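Local coordinates for protein LbaCas13a H328A (C2c2) (Lachnospiraceae bacterium NK4A179, PDB 5WLH) that binds a CRISPR guide RNA and, as an RNA-targeting Cas13a nuclease that prefers to cut at adenosine, probably cleaves RNA once the guide has paired with its target, at residues E123-N128 with V226-Y231; I894-G899 with I960-A965; F1001-D1004 with D1010-N1013; L1173-A1178 with P1185-D1190. All coordinates share one frame; numbering follows the deposited sequence.

The four contacts follow one another along the chain without interlocking, each closing before the next begins. Contact 1, in the N-terminal region, stands apart: its centre is about 65 Å from that of contact 2 and about 84 Å from that of contact 3, both of them across the centre of the chain from it. It is also nearest to the bound RNA, about 5 Å at the closest atoms, against about 9 Å for contact 2, about 16 Å for contact 4 and about 19 Å for contact 3. Contacts 2 and 4 are the closest pair, with centres about 33 Å apart. Contacts 1 and 2 join helices distant in sequence through polar and charged side chains, whereas contacts 3 and 4 fold neighbouring elements together.

Contact 1 of 4, residues E123-N128 with V226-Y231; sequences ELSYTN and VLEDFY
Glu228 lays its carboxylate against the Ser125-Tyr126 turn of the facing helix, one oxygen over each residue. On the Ser125 side, the hydroxyl OG donates a hydrogen bond to Glu228 OE2. At 2.5 Å from OG to OE2 this bond is very short, and its exact length is best treated as doubtful. The serine hydroxyl lies anti to its own backbone nitrogen (chi1 175°), a setting that turns it to the approaching helix. The other oxygen, Glu228 OE1, rests 3.7 Å from Tyr126 CB and comes obliquely to the ring, whose plane makes 49° with the carboxylate. Beyond CG the glutamate chain is extended, which carries the acid across the gap between the helices. The motif is a buried polar helix-helix contact: helices 115-130 and 218-230, nearly a hundred residues apart in sequence, approach to 6.4 Å between the CA atoms of Tyr126 and Glu228. In Cas13a enzymes this N-terminal region belongs to the lobe that recognises the guide. The buried carboxylate has further partners, Arg129 at OE2 and Arg234 at OE1, and this double pairing is likely to keep it ionised. Ser125 OG is also hydrogen-bonded to Arg220 NH1, a second partner besides the acid. Replacing Glu228 by an alanine would probably leave Arg129 and Arg234 without this shared counter-charge and the Ser125 hydroxyl without its acceptor. The Tyr126 ring leads away from Glu228 towards helix 233-244, where its OH pairs with Gln238.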
loop_
_atom_site.group_PDB
_atom_site.type_symbol
_atom_site.label_atom_id
_atom_site.label_comp_id
_atom_site.label_asym_id
_atom_site.label_seq_id
_atom_site.Cartn_x
_atom_site.Cartn_y
_atom_site.Cartn_z
ATOM N N GLU A 123 -2.634 -38.261 22.112
ATOM C CA GLU A 123 -3.334 -37.338 23.005
ATOM C C GLU A 123 -2.721 -37.361 24.396
ATOM O O GLU A 123 -2.414 -36.310 24.977
ATOM C CB GLU A 123 -4.821 -37.698 23.079
ATOM C CG GLU A 123 -5.560 -37.619 21.762
ATOM C CD GLU A 123 -6.019 -36.217 21.442
ATOM O OE1 GLU A 123 -5.932 -35.345 22.337
ATOM O OE2 GLU A 123 -6.477 -35.990 20.304
ATOM N N LEU A 124 -2.531 -38.559 24.948
ATOM C CA LEU A 124 -1.959 -38.666 26.283
ATOM C C LEU A 124 -0.501 -38.226 26.316
ATOM O O LEU A 124 -0.044 -37.710 27.341
ATOM C CB LEU A 124 -2.094 -40.097 26.802
ATOM C CG LEU A 124 -3.531 -40.569 27.033
ATOM C CD1 LEU A 124 -3.544 -41.874 27.820
ATOM C CD2 LEU A 124 -4.365 -39.492 27.738
ATOM N N SER A 125 0.244 -38.421 25.221
ATOM C CA SER A 125 1.624 -37.942 25.169
ATOM C C SER A 125 1.672 -36.426 25.305
ATOM O O SER A 125 2.485 -35.876 26.053
ATOM C CB SER A 125 2.282 -38.369 23.863
ATOM O OG SER A 125 3.581 -37.821 23.751
ATOM N N TYR A 126 0.787 -35.741 24.578
ATOM C CA TYR A 126 0.677 -34.289 24.672
ATOM C C TYR A 126 0.215 -33.861 26.062
ATOM O O TYR A 126 0.818 -32.979 26.686
ATOM C CB TYR A 126 -0.287 -33.789 23.594
ATOM C CG TYR A 126 -0.626 -32.321 23.698
ATOM C CD1 TYR A 126 0.375 -31.367 23.816
ATOM C CD2 TYR A 126 -1.949 -31.888 23.676
ATOM C CE1 TYR A 126 0.073 -30.019 23.910
ATOM C CE2 TYR A 126 -2.262 -30.542 23.773
ATOM C CZ TYR A 126 -1.248 -29.614 23.889
ATOM O OH TYR A 126 -1.547 -28.277 23.985
ATOM N N THR A 127 -0.854 -34.484 26.566
ATOM C CA THR A 127 -1.364 -34.138 27.891
ATOM C C THR A 127 -0.316 -34.369 28.970
ATOM O O THR A 127 -0.246 -33.611 29.944
ATOM C CB THR A 127 -2.633 -34.946 28.181
ATOM O OG1 THR A 127 -3.635 -34.579 27.229
ATOM C CG2 THR A 127 -3.171 -34.660 29.579
ATOM N N ASN A 128 0.518 -35.397 28.807
ATOM C CA ASN A 128 1.583 -35.630 29.770
ATOM C C ASN A 128 2.568 -34.469 29.795
ATOM O O ASN A 128 3.122 -34.153 30.855
ATOM C CB ASN A 128 2.306 -36.933 29.455
ATOM C CG ASN A 128 1.575 -38.145 29.996
ATOM O OD1 ASN A 128 0.447 -38.039 30.470
ATOM N ND2 ASN A 128 2.217 -39.303 29.928
ATOM N N VAL A 226 6.407 -36.723 17.165
ATOM C CA VAL A 226 5.935 -36.987 15.805
ATOM C C VAL A 226 4.498 -37.489 15.825
ATOM O O VAL A 226 3.665 -37.073 15.008
ATOM C CB VAL A 226 6.874 -37.980 15.092
ATOM C CG1 VAL A 226 6.236 -38.488 13.791
ATOM C CG2 VAL A 226 8.185 -37.310 14.786
ATOM N N LEU A 227 4.174 -38.384 16.761
ATOM C CA LEU A 227 2.799 -38.873 16.832
ATOM C C LEU A 227 1.827 -37.770 17.249
ATOM O O LEU A 227 0.706 -37.707 16.736
ATOM C CB LEU A 227 2.699 -40.055 17.788
ATOM C CG LEU A 227 3.603 -41.221 17.373
ATOM C CD1 LEU A 227 4.109 -41.959 18.597
ATOM C CD2 LEU A 227 2.862 -42.143 16.445
ATOM N N GLU A 228 2.229 -36.902 18.183
ATOM C CA GLU A 228 1.393 -35.746 18.521
ATOM C C GLU A 228 1.192 -34.846 17.314
ATOM O O GLU A 228 0.114 -34.268 17.128
ATOM C CB GLU A 228 2.022 -34.941 19.658
ATOM C CG GLU A 228 2.211 -35.693 20.947
ATOM C CD GLU A 228 3.033 -34.902 21.943
ATOM O OE1 GLU A 228 3.018 -33.650 21.845
ATOM O OE2 GLU A 228 3.715 -35.524 22.796
ATOM N N ASP A 229 2.229 -34.710 16.489
ATOM C CA ASP A 229 2.150 -33.891 15.286
ATOM C C ASP A 229 1.300 -34.567 14.214
ATOM O O ASP A 229 0.442 -33.928 13.588
ATOM C CB ASP A 229 3.564 -33.618 14.775
ATOM C CG ASP A 229 3.599 -32.590 13.660
ATOM O OD1 ASP A 229 2.953 -31.541 13.814
ATOM O OD2 ASP A 229 4.284 -32.837 12.643
ATOM N N PHE A 230 1.514 -35.868 14.015
ATOM C CA PHE A 230 0.768 -36.626 13.012
ATOM C C PHE A 230 -0.732 -36.580 13.265
ATOM O O PHE A 230 -1.525 -36.463 12.322
ATOM C CB PHE A 230 1.261 -38.071 13.012
ATOM C CG PHE A 230 0.472 -39.002 12.117
ATOM C CD1 PHE A 230 0.786 -39.116 10.779
ATOM C CD2 PHE A 230 -0.562 -39.772 12.627
ATOM C CE1 PHE A 230 0.076 -39.980 9.959
ATOM C CE2 PHE A 230 -1.270 -40.639 11.813
ATOM C CZ PHE A 230 -0.946 -40.741 10.483
ATOM N N TYR A 231 -1.141 -36.690 14.526
ATOM C CA TYR A 231 -2.549 -36.675 14.899
ATOM C C TYR A 231 -3.048 -35.278 15.239
ATOM O O TYR A 231 -4.198 -35.136 15.666
ATOM C CB TYR A 231 -2.798 -37.617 16.076
ATOM C CG TYR A 231 -2.763 -39.075 15.673
ATOM C CD1 TYR A 231 -3.764 -39.622 14.868
ATOM C CD2 TYR A 231 -1.724 -39.903 16.084
ATOM C CE1 TYR A 231 -3.725 -40.961 14.486
ATOM C CE2 TYR A 231 -1.678 -41.239 15.705
ATOM C CZ TYR A 231 -2.678 -41.763 14.910
ATOM O OH TYR A 231 -2.623 -43.096 14.542
#

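Contact 2 of 4, residues I894-G899 with I960-A965; sequences ISRVAG and ITDVDA
Arg896 and Asp962 meet almost coplanar, the guanidinium and carboxylate planes only 10° apart, although the two side chains as a whole cross at about a right angle. The arginine presents its side rather than its end: NE bonds to Asp962 OD2 at 2.7 Å, and NH2 bonds to Asp962 OD1 at 3.0 Å. Both oxygens are approached on the syn side, from somewhat out of the carboxylate plane, and neither N-H is straight, the one from NE making an angle of 140° with its acceptor. A bend at chi3 (-69°) gives the arginine this sidelong posture and brings its CD to 3.3 Å from Asp962 OD2. Such a side-on bidentate salt bridge leaves little freedom for either flat group to rotate. It joins the last turn of helix 891-898 to the first turn of helix 960-974 across 8.2 Å between the CA atoms of Arg896 and Asp962, with hardly any other contact between these segments. The pair is lopsided in burial: the aspartate is enclosed, with Leu903 of helix 901-911 against it, while the arginine lies at the surface. Next to Arg896, Val897 packs on Phe628 of helix 621-632 and on Leu903, and Val963 of the other helix also touches Leu903, together with Trp906.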
loop_
_atom_site.group_PDB
_atom_site.type_symbol
_atom_site.label_atom_id
_atom_site.label_comp_id
_atom_site.label_asym_id
_atom_site.label_seq_id
_atom_site.Cartn_x
_atom_site.Cartn_y
_atom_site.Cartn_z
ATOM N N ILE A 894 -24.750 17.311 -15.897
ATOM C CA ILE A 894 -24.536 18.756 -15.944
ATOM C C ILE A 894 -25.314 19.446 -14.829
ATOM O O ILE A 894 -24.754 20.229 -14.056
ATOM C CB ILE A 894 -24.922 19.307 -17.328
ATOM C CG1 ILE A 894 -23.979 18.753 -18.399
ATOM C CG2 ILE A 894 -24.908 20.829 -17.323
ATOM C CD1 ILE A 894 -24.513 18.921 -19.816
ATOM N N SER A 895 -26.615 19.163 -14.723
ATOM C CA SER A 895 -27.411 19.816 -13.687
ATOM C C SER A 895 -26.973 19.390 -12.290
ATOM O O SER A 895 -27.057 20.180 -11.343
ATOM C CB SER A 895 -28.907 19.536 -13.892
ATOM O OG SER A 895 -29.199 18.153 -13.800
ATOM N N ARG A 896 -26.486 18.157 -12.139
ATOM C CA ARG A 896 -26.082 17.710 -10.811
ATOM C C ARG A 896 -24.787 18.383 -10.373
ATOM O O ARG A 896 -24.634 18.730 -9.200
ATOM C CB ARG A 896 -25.979 16.189 -10.787
ATOM C CG ARG A 896 -27.352 15.528 -10.924
ATOM C CD ARG A 896 -27.346 14.062 -10.526
ATOM N NE ARG A 896 -26.599 13.228 -11.465
ATOM C CZ ARG A 896 -27.094 12.702 -12.586
ATOM N NH1 ARG A 896 -28.353 12.932 -12.941
ATOM N NH2 ARG A 896 -26.323 11.950 -13.360
ATOM N N VAL A 897 -23.849 18.596 -11.302
ATOM C CA VAL A 897 -22.643 19.349 -10.961
ATOM C C VAL A 897 -22.984 20.802 -10.657
ATOM O O VAL A 897 -22.396 21.413 -9.757
ATOM C CB VAL A 897 -21.601 19.237 -12.085
ATOM C CG1 VAL A 897 -20.456 20.248 -11.871
ATOM C CG2 VAL A 897 -21.073 17.818 -12.121
ATOM N N ALA A 898 -23.946 21.374 -11.388
ATOM C CA ALA A 898 -24.342 22.756 -11.121
ATOM C C ALA A 898 -24.791 22.930 -9.675
ATOM O O ALA A 898 -24.471 23.934 -9.033
ATOM C CB ALA A 898 -25.455 23.178 -12.085
ATOM N N GLY A 899 -25.506 21.949 -9.137
ATOM C CA GLY A 899 -26.032 22.029 -7.792
ATOM C C GLY A 899 -25.203 21.375 -6.706
ATOM O O GLY A 899 -25.698 21.232 -5.581
ATOM N N ILE A 960 -21.562 8.023 -6.388
ATOM C CA ILE A 960 -20.280 7.565 -6.914
ATOM C C ILE A 960 -20.300 7.525 -8.435
ATOM O O ILE A 960 -19.286 7.813 -9.086
ATOM C CB ILE A 960 -19.914 6.196 -6.319
ATOM C CG1 ILE A 960 -19.540 6.359 -4.844
ATOM C CG2 ILE A 960 -18.736 5.556 -7.114
ATOM C CD1 ILE A 960 -19.560 5.060 -4.061
ATOM N N THR A 961 -21.450 7.173 -9.030
ATOM C CA THR A 961 -21.555 7.159 -10.492
ATOM C C THR A 961 -21.300 8.543 -11.084
ATOM O O THR A 961 -20.714 8.661 -12.161
ATOM C CB THR A 961 -22.927 6.622 -10.925
ATOM O OG1 THR A 961 -23.105 5.299 -10.399
ATOM C CG2 THR A 961 -23.040 6.555 -12.453
ATOM N N ASP A 962 -21.726 9.608 -10.391
ATOM C CA ASP A 962 -21.426 10.955 -10.863
ATOM C C ASP A 962 -19.956 11.289 -10.681
ATOM O O ASP A 962 -19.342 11.898 -11.564
ATOM C CB ASP A 962 -22.273 11.994 -10.135
ATOM C CG ASP A 962 -23.728 11.943 -10.544
ATOM O OD1 ASP A 962 -24.037 11.333 -11.597
ATOM O OD2 ASP A 962 -24.550 12.509 -9.808
ATOM N N VAL A 963 -19.388 10.930 -9.529
ATOM C CA VAL A 963 -17.968 11.173 -9.304
ATOM C C VAL A 963 -17.159 10.476 -10.369
ATOM O O VAL A 963 -16.214 11.041 -10.931
ATOM C CB VAL A 963 -17.547 10.703 -7.905
ATOM C CG1 VAL A 963 -16.049 10.977 -7.712
ATOM C CG2 VAL A 963 -18.356 11.448 -6.860
ATOM N N ASP A 964 -17.513 9.216 -10.633
ATOM C CA ASP A 964 -16.864 8.429 -11.665
ATOM C C ASP A 964 -16.885 9.152 -13.000
ATOM O O ASP A 964 -15.841 9.331 -13.637
ATOM C CB ASP A 964 -17.536 7.063 -11.758
ATOM C CG ASP A 964 -16.746 6.082 -12.602
ATOM O OD1 ASP A 964 -16.719 6.252 -13.843
ATOM O OD2 ASP A 964 -16.125 5.153 -12.031
ATOM N N ALA A 965 -18.070 9.606 -13.427
ATOM C CA ALA A 965 -18.186 10.265 -14.721
ATOM C C ALA A 965 -17.356 11.534 -14.763
ATOM O O ALA A 965 -16.766 11.864 -15.793
ATOM C CB ALA A 965 -19.653 10.582 -15.007
#

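Contact 3 of 4, residues F1001-D1004 with D1010-N1013; sequences FEYD and DSLN
The loop 1001-1004 doubles back along the helical segment 1010-1013 in roughly antiparallel sense, with CA atoms 5.6 Å apart at Phe1001 and Leu1012 and 5.4 Å apart at Tyr1003 and Ser1011. Glu1002 adopts a left-handed backbone conformation, with positive phi (61°), and this helps turn the loop along the helix. The hydrogen-bonded link is slight and runs from backbone to side chain: Asp1004 N gives Ser1011 OG a weak bond of 3.4 Å. The serine, its OG roughly anti to the backbone nitrogen, also sets that oxygen 3.2 Å from Tyr1003 CA. Its CB lies at the edges of two rings, 3.9 Å from Tyr1003 CD1 and 4.0 Å from Phe1001 CE1. The motif is a loop folded onto the helix that follows it, here 1008-1017, with Asp1004 closing an Asx turn by bonding OD1 to Gly1006 N just before the helix starts. Asp1004 OD2 pairs in addition with Arg1014, one turn beyond Ser1011, and Tyr1003 stacks on Tyr1008 while its OH bonds to Gly1006 O. The apolar part is carried by Phe1001 and Leu1012, whose side chains cross at about a right angle. Phe1001 has CG between its backbone N and carbonyl carbon (chi1 53°), which folds the ring back over the helix. Leu1012 CB then sits almost squarely over one face, 3.9 Å from the ring centroid and 11° from the normal, a CH-pi contact. Farther along the leucine, CD1 meets Phe1001 CD2 at 3.8 Å. Phe1015 and Tyr1008 also touch Phe1001, and Leu999 and Tyr1030 pack against Leu1012.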
loop_
_atom_site.group_PDB
_atom_site.type_symbol
_atom_site.label_atom_id
_atom_site.label_comp_id
_atom_site.label_asym_id
_atom_site.label_seq_id
_atom_site.Cartn_x
_atom_site.Cartn_y
_atom_site.Cartn_z
ATOM N N PHE A 1001 19.055 19.896 -30.592
ATOM C CA PHE A 1001 18.946 20.117 -32.028
ATOM C C PHE A 1001 20.014 21.075 -32.546
ATOM O O PHE A 1001 19.775 21.800 -33.521
ATOM C CB PHE A 1001 17.540 20.597 -32.403
ATOM C CG PHE A 1001 17.056 21.789 -31.631
ATOM C CD1 PHE A 1001 17.466 23.069 -31.968
ATOM C CD2 PHE A 1001 16.146 21.635 -30.602
ATOM C CE1 PHE A 1001 17.004 24.168 -31.273
ATOM C CE2 PHE A 1001 15.678 22.732 -29.903
ATOM C CZ PHE A 1001 16.108 24.000 -30.239
ATOM N N GLU A 1002 21.181 21.095 -31.895
ATOM C CA GLU A 1002 22.373 21.807 -32.353
ATOM C C GLU A 1002 22.115 23.314 -32.456
ATOM O O GLU A 1002 22.254 23.934 -33.511
ATOM C CB GLU A 1002 22.878 21.212 -33.675
ATOM C CG GLU A 1002 23.437 19.783 -33.518
ATOM C CD GLU A 1002 23.544 19.021 -34.833
ATOM O OE1 GLU A 1002 23.330 19.629 -35.905
ATOM O OE2 GLU A 1002 23.845 17.807 -34.796
ATOM N N TYR A 1003 21.738 23.894 -31.319
ATOM C CA TYR A 1003 21.485 25.327 -31.242
ATOM C C TYR A 1003 22.792 26.095 -31.416
ATOM O O TYR A 1003 23.740 25.900 -30.648
ATOM C CB TYR A 1003 20.827 25.675 -29.908
ATOM C CG TYR A 1003 20.586 27.150 -29.693
ATOM C CD1 TYR A 1003 19.780 27.876 -30.560
ATOM C CD2 TYR A 1003 21.162 27.815 -28.620
ATOM C CE1 TYR A 1003 19.555 29.225 -30.366
ATOM C CE2 TYR A 1003 20.946 29.170 -28.417
ATOM C CZ TYR A 1003 20.139 29.869 -29.292
ATOM O OH TYR A 1003 19.918 31.216 -29.089
ATOM N N ASP A 1004 22.839 26.969 -32.424
ATOM C CA ASP A 1004 24.062 27.710 -32.719
ATOM C C ASP A 1004 24.231 28.930 -31.824
ATOM O O ASP A 1004 25.361 29.293 -31.478
ATOM C CB ASP A 1004 24.072 28.138 -34.189
ATOM C CG ASP A 1004 22.712 28.623 -34.667
ATOM O OD1 ASP A 1004 21.964 29.212 -33.851
ATOM O OD2 ASP A 1004 22.390 28.414 -35.856
ATOM N N ASP A 1010 14.655 28.479 -36.015
ATOM C CA ASP A 1010 15.429 28.141 -37.207
ATOM C C ASP A 1010 16.444 27.044 -36.920
ATOM O O ASP A 1010 16.645 26.146 -37.746
ATOM C CB ASP A 1010 16.130 29.385 -37.748
ATOM C CG ASP A 1010 15.163 30.378 -38.344
ATOM O OD1 ASP A 1010 14.176 29.933 -38.970
ATOM O OD2 ASP A 1010 15.384 31.597 -38.176
ATOM N N SER A 1011 17.093 27.105 -35.756
ATOM C CA SER A 1011 18.043 26.065 -35.385
ATOM C C SER A 1011 17.374 24.697 -35.321
ATOM O O SER A 1011 17.996 23.683 -35.667
ATOM C CB SER A 1011 18.693 26.417 -34.049
ATOM O OG SER A 1011 19.997 25.881 -33.964
ATOM N N LEU A 1012 16.108 24.647 -34.899
ATOM C CA LEU A 1012 15.371 23.387 -34.882
ATOM C C LEU A 1012 14.919 22.993 -36.283
ATOM O O LEU A 1012 14.935 21.809 -36.634
ATOM C CB LEU A 1012 14.169 23.491 -33.934
ATOM C CG LEU A 1012 13.177 22.322 -33.904
ATOM C CD1 LEU A 1012 13.878 21.009 -33.564
ATOM C CD2 LEU A 1012 12.030 22.595 -32.930
ATOM N N ASN A 1013 14.513 23.974 -37.094
ATOM C CA ASN A 1013 14.123 23.675 -38.468
ATOM C C ASN A 1013 15.317 23.182 -39.279
ATOM O O ASN A 1013 15.186 22.254 -40.084
ATOM C CB ASN A 1013 13.495 24.912 -39.113
ATOM C CG ASN A 1013 13.023 24.657 -40.533
ATOM O OD1 ASN A 1013 12.121 23.850 -40.771
ATOM N ND2 ASN A 1013 13.632 25.349 -41.486
#

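Contact 4 of 4, residues L1173-A1178 with P1185-D1190; sequences LYQICA and PLYYVD
Gln1175 reaches from its helix to the backbone of Tyr1187, and both ends of its amide bond to that residue. From CB, the chain turns sharply at chi2 (-89°), which swings CD to 3.7 Å from Tyr1187 O. At the tip, OE1 receives Tyr1187 N at 3.1 Å in a nearly straight bond (176°), on a lone pair in the amide plane. NE2 gives one of its hydrogens to Tyr1187 O at 2.7 Å, again on an in-plane lone pair. The side-chain amide thus imitates a neighbouring strand, filling both backbone positions of one residue. Leu1186 CD2 packs 3.5 Å from NE2. A leucine in place of this glutamine would probably leave the Tyr1187 N-H and carbonyl without these partners in a buried place. Beside this grip, Tyr1174 OH donates to Pro1185 O at 2.7 Å, and one water links it to Tyr1187 OH; the two tyrosine rings meet obliquely, 3.7 Å apart at their CE1 atoms. The contact ties helix 1171-1180 to strand 1187-1189, the first arm of a hairpin with strand 1196-1198, while helix 1106-1145 packs behind at Ile1176 and Cys1177 and helix 1205-1216 meets Gln1175 through Phe1212 and Tyr1215.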
loop_
_atom_site.group_PDB
_atom_site.type_symbol
_atom_site.label_atom_id
_atom_site.label_comp_id
_atom_site.label_asym_id
_atom_site.label_seq_id
_atom_site.Cartn_x
_atom_site.Cartn_y
_atom_site.Cartn_z
ATOM N N LEU A 1173 -12.010 16.697 22.859
ATOM C CA LEU A 1173 -12.128 15.802 21.708
ATOM C C LEU A 1173 -12.606 16.558 20.481
ATOM O O LEU A 1173 -12.079 16.364 19.381
ATOM C CB LEU A 1173 -13.088 14.657 22.029
ATOM C CG LEU A 1173 -12.760 13.816 23.248
ATOM C CD1 LEU A 1173 -13.857 12.772 23.462
ATOM C CD2 LEU A 1173 -11.381 13.172 23.104
ATOM N N TYR A 1174 -13.613 17.417 20.655
ATOM C CA TYR A 1174 -14.053 18.279 19.568
ATOM C C TYR A 1174 -12.880 19.080 19.019
ATOM O O TYR A 1174 -12.660 19.140 17.804
ATOM C CB TYR A 1174 -15.164 19.226 20.073
ATOM C CG TYR A 1174 -15.552 20.236 19.020
ATOM C CD1 TYR A 1174 -14.839 21.422 18.859
ATOM C CD2 TYR A 1174 -16.605 19.980 18.153
ATOM C CE1 TYR A 1174 -15.165 22.320 17.861
ATOM C CE2 TYR A 1174 -16.955 20.886 17.147
ATOM C CZ TYR A 1174 -16.237 22.053 17.017
ATOM O OH TYR A 1174 -16.556 22.928 16.009
ATOM N N GLN A 1175 -12.109 19.706 19.914
ATOM C CA GLN A 1175 -11.065 20.620 19.478
ATOM C C GLN A 1175 -9.931 19.878 18.793
ATOM O O GLN A 1175 -9.311 20.421 17.869
ATOM C CB GLN A 1175 -10.561 21.432 20.675
ATOM C CG GLN A 1175 -11.688 22.339 21.247
ATOM C CD GLN A 1175 -11.706 23.687 20.564
ATOM O OE1 GLN A 1175 -12.412 23.892 19.582
ATOM N NE2 GLN A 1175 -10.877 24.593 21.041
ATOM N N ILE A 1176 -9.655 18.645 19.216
ATOM C CA ILE A 1176 -8.657 17.845 18.515
ATOM C C ILE A 1176 -9.098 17.603 17.078
ATOM O O ILE A 1176 -8.336 17.816 16.129
ATOM C CB ILE A 1176 -8.396 16.519 19.249
ATOM C CG1 ILE A 1176 -7.613 16.783 20.544
ATOM C CG2 ILE A 1176 -7.577 15.575 18.325
ATOM C CD1 ILE A 1176 -7.543 15.594 21.486
ATOM N N CYS A 1177 -10.339 17.157 16.900
ATOM C CA CYS A 1177 -10.792 16.840 15.550
ATOM C C CYS A 1177 -10.901 18.089 14.701
ATOM O O CYS A 1177 -10.650 18.035 13.488
ATOM C CB CYS A 1177 -12.129 16.103 15.587
ATOM S SG CYS A 1177 -12.001 14.450 16.258
ATOM N N ALA A 1178 -11.237 19.226 15.313
ATOM C CA ALA A 1178 -11.323 20.443 14.524
ATOM C C ALA A 1178 -9.979 20.799 13.912
ATOM O O ALA A 1178 -9.933 21.447 12.869
ATOM C CB ALA A 1178 -11.858 21.600 15.368
ATOM N N PRO A 1185 -15.233 24.442 12.897
ATOM C CA PRO A 1185 -14.739 25.591 13.678
ATOM C C PRO A 1185 -13.949 25.179 14.911
ATOM O O PRO A 1185 -14.236 24.168 15.556
ATOM C CB PRO A 1185 -16.030 26.307 14.088
ATOM C CG PRO A 1185 -17.012 25.959 13.008
ATOM C CD PRO A 1185 -16.682 24.535 12.635
ATOM N N LEU A 1186 -13.001 26.035 15.290
ATOM C CA LEU A 1186 -12.258 25.864 16.525
ATOM C C LEU A 1186 -12.526 27.079 17.414
ATOM O O LEU A 1186 -12.640 28.206 16.913
ATOM C CB LEU A 1186 -10.769 25.711 16.237
ATOM C CG LEU A 1186 -9.959 24.950 17.285
ATOM C CD1 LEU A 1186 -8.909 24.084 16.611
ATOM C CD2 LEU A 1186 -9.315 25.937 18.250
ATOM N N TYR A 1187 -12.688 26.830 18.709
ATOM C CA TYR A 1187 -12.947 27.873 19.700
ATOM C C TYR A 1187 -11.638 28.198 20.391
ATOM O O TYR A 1187 -10.919 27.289 20.812
ATOM C CB TYR A 1187 -13.974 27.415 20.732
ATOM C CG TYR A 1187 -15.302 27.078 20.117
ATOM C CD1 TYR A 1187 -15.522 25.830 19.555
ATOM C CD2 TYR A 1187 -16.318 28.016 20.057
ATOM C CE1 TYR A 1187 -16.723 25.515 18.975
ATOM C CE2 TYR A 1187 -17.538 27.715 19.478
ATOM C CZ TYR A 1187 -17.728 26.460 18.919
ATOM O OH TYR A 1187 -18.917 26.130 18.321
ATOM N N TYR A 1188 -11.319 29.482 20.498
ATOM C CA TYR A 1188 -10.020 29.841 21.052
ATOM C C TYR A 1188 -10.061 31.298 21.474
ATOM O O TYR A 1188 -10.997 32.031 21.149
ATOM C CB TYR A 1188 -8.888 29.624 20.047
ATOM C CG TYR A 1188 -9.017 30.442 18.796
ATOM C CD1 TYR A 1188 -9.846 30.032 17.748
ATOM C CD2 TYR A 1188 -8.314 31.628 18.652
ATOM C CE1 TYR A 1188 -9.970 30.796 16.610
ATOM C CE2 TYR A 1188 -8.412 32.383 17.513
ATOM C CZ TYR A 1188 -9.254 31.966 16.493
ATOM O OH TYR A 1188 -9.365 32.737 15.355
ATOM N N VAL A 1189 -9.025 31.710 22.197
ATOM C CA VAL A 1189 -8.875 33.105 22.595
ATOM C C VAL A 1189 -7.949 33.753 21.584
ATOM O O VAL A 1189 -6.784 33.346 21.425
ATOM C CB VAL A 1189 -8.349 33.239 24.032
ATOM C CG1 VAL A 1189 -8.163 34.732 24.385
ATOM C CG2 VAL A 1189 -9.320 32.609 24.989
ATOM N N ASP A 1190 -8.485 34.736 20.870
ATOM C CA ASP A 1190 -7.765 35.342 19.768
ATOM C C ASP A 1190 -6.529 36.081 20.261
ATOM O O ASP A 1190 -6.542 36.706 21.323
ATOM C CB ASP A 1190 -8.670 36.306 19.008
ATOM C CG ASP A 1190 -7.932 37.031 17.920
ATOM O OD1 ASP A 1190 -7.533 36.363 16.943
ATOM O OD2 ASP A 1190 -7.728 38.260 18.051
HETATM O O HOH W 1 -18.960 24.159 16.378
#